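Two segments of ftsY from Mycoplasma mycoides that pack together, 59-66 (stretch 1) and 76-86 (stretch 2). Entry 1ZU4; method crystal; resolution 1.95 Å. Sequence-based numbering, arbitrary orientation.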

ATOM      1  N   ASN A  59      20.317 -16.125   0.437  1.00 18.88           N
ATOM      2  CA  ASN A  59      20.973 -16.765  -0.734  1.00 19.79           C
ATOM      3  C   ASN A  59      21.600 -15.771  -1.685  1.00 18.94           C
ATOM      4  O   ASN A  59      22.718 -15.971  -2.143  1.00 18.78           O
ATOM      5  CB  ASN A  59      20.027 -17.687  -1.492  1.00 19.69           C
ATOM      6  CG  ASN A  59      19.783 -18.985  -0.766  1.00 23.13           C
ATOM      7  OD1 ASN A  59      18.784 -19.669  -1.021  1.00 26.28           O
ATOM      8  ND2 ASN A  59      20.665 -19.323   0.164  1.00 22.02           N
ATOM      9  N   LEU A  60      20.873 -14.689  -1.966  1.00 18.72           N
ATOM     10  CA  LEU A  60      21.422 -13.555  -2.702  1.00 17.34           C
ATOM     11  C   LEU A  60      22.682 -12.912  -2.094  1.00 17.87           C
ATOM     12  O   LEU A  60      23.652 -12.666  -2.807  1.00 16.32           O
ATOM     13  CB  LEU A  60      20.336 -12.507  -2.906  1.00 17.86           C
ATOM     14  CG  LEU A  60      19.370 -12.832  -4.053  1.00 15.98           C
ATOM     15  CD1 LEU A  60      18.159 -11.922  -3.959  1.00 17.10           C
ATOM     16  CD2 LEU A  60      20.084 -12.764  -5.438  1.00 19.15           C
ATOM     17  N   VAL A  61      22.655 -12.618  -0.787  1.00 16.81           N
ATOM     18  CA  VAL A  61      23.841 -12.085  -0.095  1.00 16.41           C
ATOM     19  C   VAL A  61      24.999 -13.121  -0.197  1.00 17.35           C
ATOM     20  O   VAL A  61      26.124 -12.785  -0.529  1.00 17.27           O
ATOM     21  CB  VAL A  61      23.575 -11.791   1.385  1.00 15.88           C
ATOM     22  CG1 VAL A  61      24.899 -11.421   2.098  1.00 15.52           C
ATOM     23  CG2 VAL A  61      22.559 -10.631   1.562  1.00 16.61           C
ATOM     24  N   ARG A  62      24.682 -14.392   0.002  1.00 18.82           N
ATOM     25  CA  ARG A  62      25.694 -15.443  -0.080  1.00 20.78           C
ATOM     26  C   ARG A  62      26.280 -15.523  -1.492  1.00 22.00           C
ATOM     27  O   ARG A  62      27.470 -15.731  -1.671  1.00 23.10           O
ATOM     28  CB  ARG A  62      25.102 -16.770   0.435  1.00 21.00           C
ATOM     29  CG  ARG A  62      25.955 -17.939   0.034  1.00 24.13           C
ATOM     30  CD  ARG A  62      26.004 -19.075   1.012  1.00 27.59           C
ATOM     31  NE  ARG A  62      24.942 -19.278   2.005  1.00 26.97           N
ATOM     32  CZ  ARG A  62      25.218 -19.899   3.156  1.00 24.50           C
ATOM     33  NH1 ARG A  62      26.469 -20.258   3.384  1.00 24.27           N
ATOM     34  NH2 ARG A  62      24.289 -20.149   4.082  1.00 22.85           N
ATOM     35  N   LYS A  63      25.451 -15.288  -2.503  1.00 23.26           N
ATOM     36  CA  LYS A  63      25.913 -15.312  -3.879  1.00 24.18           C
ATOM     37  C   LYS A  63      26.844 -14.156  -4.243  1.00 23.26           C
ATOM     38  O   LYS A  63      27.801 -14.333  -4.998  1.00 23.05           O
ATOM     39  CB  LYS A  63      24.716 -15.305  -4.818  1.00 24.98           C
ATOM     40  CG  LYS A  63      25.111 -15.719  -6.221  1.00 29.26           C
ATOM     41  CD  LYS A  63      24.050 -16.636  -6.804  1.00 36.08           C
ATOM     42  CE  LYS A  63      22.972 -15.801  -7.450  1.00 38.32           C
ATOM     43  NZ  LYS A  63      23.578 -15.071  -8.611  1.00 41.29           N
ATOM     44  N   LYS A  64      26.537 -12.977  -3.708  1.00 22.21           N
ATOM     45  CA  LYS A  64      27.264 -11.723  -3.979  1.00 21.17           C
ATOM     46  C   LYS A  64      28.590 -11.610  -3.222  1.00 20.84           C
ATOM     47  O   LYS A  64      29.406 -10.705  -3.463  1.00 21.66           O
ATOM     48  CB  LYS A  64      26.351 -10.554  -3.584  1.00 20.99           C
ATOM     49  CG  LYS A  64      25.200 -10.359  -4.536  1.00 21.72           C
ATOM     50  CD  LYS A  64      24.053  -9.540  -3.978  1.00 19.02           C
ATOM     51  CE  LYS A  64      22.779  -9.842  -4.781  1.00 21.44           C
ATOM     52  NZ  LYS A  64      22.805  -9.211  -6.153  1.00 23.09           N
ATOM     53  N   THR A  65      28.833 -12.491  -2.269  1.00 19.90           N
ATOM     54  CA  THR A  65      29.915 -12.164  -1.337  1.00 20.23           C
ATOM     55  C   THR A  65      30.909 -13.314  -1.191  1.00 20.22           C
ATOM     56  O   THR A  65      30.611 -14.408  -1.573  1.00 18.02           O
ATOM     57  CB  THR A  65      29.367 -11.842   0.072  1.00 20.07           C
ATOM     58  OG1 THR A  65      28.554 -12.909   0.516  1.00 17.92           O
ATOM     59  CG2 THR A  65      28.490 -10.562   0.098  1.00 20.33           C
ATOM     60  N   LYS A  66      32.055 -13.050  -0.559  1.00 21.34           N
ATOM     61  CA  LYS A  66      33.022 -14.080  -0.257  1.00 23.04           C
ATOM     62  C   LYS A  66      33.256 -14.078   1.252  1.00 25.40           C
ATOM     63  O   LYS A  66      32.874 -13.128   1.937  1.00 25.03           O
ATOM     64  CB  LYS A  66      34.335 -13.838  -1.011  1.00 22.53           C
ATOM     65  CG  LYS A  66      34.216 -13.853  -2.498  1.00 23.44           C
ATOM     66  CD  LYS A  66      33.591 -15.148  -3.006  1.00 28.84           C
ATOM     67  CE  LYS A  66      33.741 -15.246  -4.512  1.00 32.80           C
ATOM     68  NZ  LYS A  66      33.417 -16.592  -5.004  1.00 32.69           N
ATOM     69  N   ASP A  76      26.390  -3.734   1.660  1.00 21.17           N
ATOM     70  CA  ASP A  76      26.006  -3.269   0.315  1.00 21.39           C
ATOM     71  C   ASP A  76      25.242  -4.389  -0.388  1.00 20.57           C
ATOM     72  O   ASP A  76      24.246  -4.174  -1.109  1.00 19.23           O
ATOM     73  CB  ASP A  76      27.249  -2.885  -0.506  1.00 22.47           C
ATOM     74  CG  ASP A  76      27.911  -1.570  -0.031  1.00 27.34           C
ATOM     75  OD1 ASP A  76      29.116  -1.366  -0.317  1.00 32.85           O
ATOM     76  OD2 ASP A  76      27.244  -0.741   0.626  1.00 31.81           O
ATOM     77  N   ALA A  77      25.750  -5.600  -0.147  1.00 20.33           N
ATOM     78  CA  ALA A  77      25.197  -6.862  -0.632  1.00 18.94           C
ATOM     79  C   ALA A  77      23.768  -7.071  -0.153  1.00 18.54           C
ATOM     80  O   ALA A  77      22.874  -7.405  -0.945  1.00 17.01           O
ATOM     81  CB  ALA A  77      26.125  -8.049  -0.190  1.00 19.19           C
ATOM     82  N   LEU A  78      23.565  -6.832   1.144  1.00 18.05           N
ATOM     83  CA  LEU A  78      22.283  -6.993   1.767  1.00 18.14           C
ATOM     84  C   LEU A  78      21.268  -5.995   1.199  1.00 18.34           C
ATOM     85  O   LEU A  78      20.144  -6.383   0.878  1.00 16.04           O
ATOM     86  CB  LEU A  78      22.429  -6.827   3.277  1.00 19.55           C
ATOM     87  CG  LEU A  78      21.162  -6.879   4.103  1.00 20.12           C
ATOM     88  CD1 LEU A  78      20.361  -8.173   3.807  1.00 22.00           C
ATOM     89  CD2 LEU A  78      21.519  -6.715   5.585  1.00 20.52           C
ATOM     90  N   VAL A  79      21.672  -4.728   1.043  1.00 18.41           N
ATOM     91  CA  VAL A  79      20.794  -3.680   0.487  1.00 18.92           C
ATOM     92  C   VAL A  79      20.301  -4.100  -0.916  1.00 18.85           C
ATOM     93  O   VAL A  79      19.125  -4.062  -1.188  1.00 18.85           O
ATOM     94  CB  VAL A  79      21.478  -2.275   0.474  1.00 19.72           C
ATOM     95  CG1 VAL A  79      20.614  -1.263  -0.256  1.00 19.45           C
ATOM     96  CG2 VAL A  79      21.739  -1.769   1.904  1.00 19.56           C
ATOM     97  N   GLU A  80      21.226  -4.550  -1.753  1.00 17.98           N
ATOM     98  CA  GLU A  80      20.944  -5.011  -3.093  1.00 17.84           C
ATOM     99  C   GLU A  80      20.077  -6.255  -3.109  1.00 17.73           C
ATOM    100  O   GLU A  80      19.179  -6.354  -3.923  1.00 17.06           O
ATOM    101  CB  GLU A  80      22.270  -5.254  -3.847  1.00 17.88           C
ATOM    102  CG  GLU A  80      22.107  -5.801  -5.251  1.00 18.72           C
ATOM    103  CD  GLU A  80      23.455  -5.819  -5.992  1.00 23.18           C
ATOM    104  OE1 GLU A  80      24.074  -4.740  -6.129  1.00 25.99           O
ATOM    105  OE2 GLU A  80      23.894  -6.908  -6.414  1.00 23.79           O
ATOM    106  N   SER A  81      20.326  -7.184  -2.187  1.00 17.01           N
ATOM    107  CA  SER A  81      19.549  -8.437  -2.105  1.00 16.41           C
ATOM    108  C   SER A  81      18.120  -8.229  -1.630  1.00 16.91           C
ATOM    109  O   SER A  81      17.236  -9.008  -1.991  1.00 16.72           O
ATOM    110  CB  SER A  81      20.246  -9.484  -1.213  1.00 16.73           C
ATOM    111  OG  SER A  81      21.604  -9.758  -1.664  1.00 15.48           O
ATOM    112  N   LEU A  82      17.899  -7.197  -0.812  1.00 16.77           N
ATOM    113  CA  LEU A  82      16.551  -6.861  -0.317  1.00 16.36           C
ATOM    114  C   LEU A  82      15.715  -6.351  -1.480  1.00 16.27           C
ATOM    115  O   LEU A  82      14.606  -6.829  -1.713  1.00 16.94           O
ATOM    116  CB  LEU A  82      16.621  -5.820   0.795  1.00 15.52           C
ATOM    117  CG  LEU A  82      17.145  -6.316   2.159  1.00 15.42           C
ATOM    118  CD1 LEU A  82      17.545  -5.132   3.014  1.00 14.77           C
ATOM    119  CD2 LEU A  82      16.175  -7.262   2.948  1.00 15.73           C
ATOM    120  N   TYR A  83      16.274  -5.386  -2.209  1.00 15.43           N
ATOM    121  CA  TYR A  83      15.662  -4.857  -3.402  1.00 16.31           C
ATOM    122  C   TYR A  83      15.391  -5.955  -4.426  1.00 16.78           C
ATOM    123  O   TYR A  83      14.283  -6.015  -5.018  1.00 17.20           O
ATOM    124  CB  TYR A  83      16.584  -3.772  -3.987  1.00 16.79           C
ATOM    125  CG  TYR A  83      16.212  -3.346  -5.354  1.00 19.97           C
ATOM    126  CD1 TYR A  83      15.292  -2.301  -5.556  1.00 18.68           C
ATOM    127  CD2 TYR A  83      16.749  -3.996  -6.458  1.00 20.01           C
ATOM    128  CE1 TYR A  83      14.953  -1.914  -6.794  1.00 18.90           C
ATOM    129  CE2 TYR A  83      16.376  -3.643  -7.719  1.00 22.50           C
ATOM    130  CZ  TYR A  83      15.502  -2.575  -7.875  1.00 20.54           C
ATOM    131  OH  TYR A  83      15.135  -2.212  -9.110  1.00 22.00           O
ATOM    132  N   GLN A  84      16.397  -6.798  -4.703  1.00 16.46           N
ATOM    133  CA  GLN A  84      16.214  -7.917  -5.686  1.00 17.33           C
ATOM    134  C   GLN A  84      15.150  -8.963  -5.292  1.00 17.41           C
ATOM    135  O   GLN A  84      14.434  -9.523  -6.152  1.00 16.28           O
ATOM    136  CB  GLN A  84      17.561  -8.572  -6.031  1.00 17.23           C
ATOM    137  CG  GLN A  84      18.466  -7.574  -6.749  1.00 20.55           C
ATOM    138  CD  GLN A  84      19.737  -8.190  -7.295  1.00 24.43           C
ATOM    139  OE1 GLN A  84      20.196  -9.236  -6.839  1.00 24.01           O
ATOM    140  NE2 GLN A  84      20.324  -7.512  -8.262  1.00 26.45           N
ATOM    141  N   ALA A  85      15.021  -9.199  -3.984  1.00 18.71           N
ATOM    142  CA  ALA A  85      14.060 -10.171  -3.468  1.00 18.84           C
ATOM    143  C   ALA A  85      12.642  -9.719  -3.814  1.00 19.35           C
ATOM    144  O   ALA A  85      11.788 -10.524  -4.207  1.00 19.57           O
ATOM    145  CB  ALA A  85      14.219 -10.319  -1.979  1.00 19.87           C
ATOM    146  N   TYR A  86      12.410  -8.426  -3.668  1.00 18.82           N
ATOM    147  CA  TYR A  86      11.137  -7.810  -4.022  1.00 19.02           C
ATOM    148  C   TYR A  86      10.953  -7.754  -5.525  1.00 20.51           C
ATOM    149  O   TYR A  86       9.876  -8.074  -6.026  1.00 19.14           O
ATOM    150  CB  TYR A  86      11.060  -6.396  -3.453  1.00 18.00           C
ATOM    151  CG  TYR A  86       9.718  -5.729  -3.615  1.00 19.12           C
ATOM    152  CD1 TYR A  86       8.770  -5.829  -2.597  1.00 16.40           C
ATOM    153  CD2 TYR A  86       9.370  -5.040  -4.804  1.00 15.43           C
ATOM    154  CE1 TYR A  86       7.528  -5.239  -2.707  1.00 14.72           C
ATOM    155  CE2 TYR A  86       8.080  -4.437  -4.944  1.00 13.81           C
ATOM    156  CZ  TYR A  86       7.189  -4.538  -3.865  1.00 15.33           C
ATOM    157  OH  TYR A  86       5.935  -3.990  -3.893  1.00 16.37           O
TER

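The two segments form a compact helix-helix contact in which small residues on one helix let the other come close, and a single lysine, Lys64, reaches across to the second helix with a salt bridge and a further hydrogen bond. Helix 59-64, which begins earlier in the chain, crosses helix 76-86 at 134° between their N-to-C directions, so the two cross obliquely, about midway between perpendicular and antiparallel. Their axes approach to 8.7 Å, and the contact buries 401 Å² in total. The backbones come nearest at two points, Val61 CA to Ala77 CA at 5.4 Å and Leu60 CA to Ser81 CA at 5.5 Å. In both pairs the partner on the second helix has a short side chain directed toward the first, which leaves little bulk between the main chains.

Ala77 and Ser81 lie one helical turn apart and form the floor of the contact. The methyl group of Ala77 meets Thr65, with Thr65 CG2 3.5 Å from Ala77 CB, and also packs against Val61, where Val61 CG1 lies 4.3 Å from Ala77 CB. The other methyl of Val61 reaches further over the second helix: Val61 CG2 is 4.0 Å from Leu78 CD1, adding a second apolar pairing even though the CA-to-CB bond of Leu78 points away from the first helix. The hydroxyl of Ser81 is turned back onto its own helix by its m rotamer, and Ser81 OG donates a hydrogen bond to Ala77 O at 2.8 Å. This satisfies the donor within the helix; the same oxygen lies against the first helix, with Leu60 CB 3.3 Å from Ser81 OG. Val61 N also approaches Ser81 OG, at 3.2 Å, but the angle is poor and the proximity reflects close packing rather than a hydrogen bond. Leu60 extends along the second helix, placing its CD2 3.8 Å from Gln84 OE1 and its CD1 4.2 Å from Ala85 N.

Lys64 supplies the polar part of the interface. Its side chain fits as a knob into the hole formed by Ala77, Glu80, Ser81 and Gln84, so its aliphatic portion packs over the small residues while the amino group continues to the acceptors beyond. Lys64 CD lies 3.9 Å from Ala77 O, and Lys64 CE lies 3.3 Å from Ser81 OG. At the tip, Lys64 NZ donates to Glu80 OE2 at 2.6 Å, a hydrogen bond reinforced by opposite charge as a salt bridge, and to Gln84 OE1 at 2.7 Å. Glu80 and Gln84 are spaced by one turn, which allows one ammonium group to engage both.

Thr65, outside the helix, adds a contact of its own. Its OG1 donates to Val61 O at 2.6 Å, engaging its hydroxyl with the preceding turn, while its methyl is the group that meets Ala77.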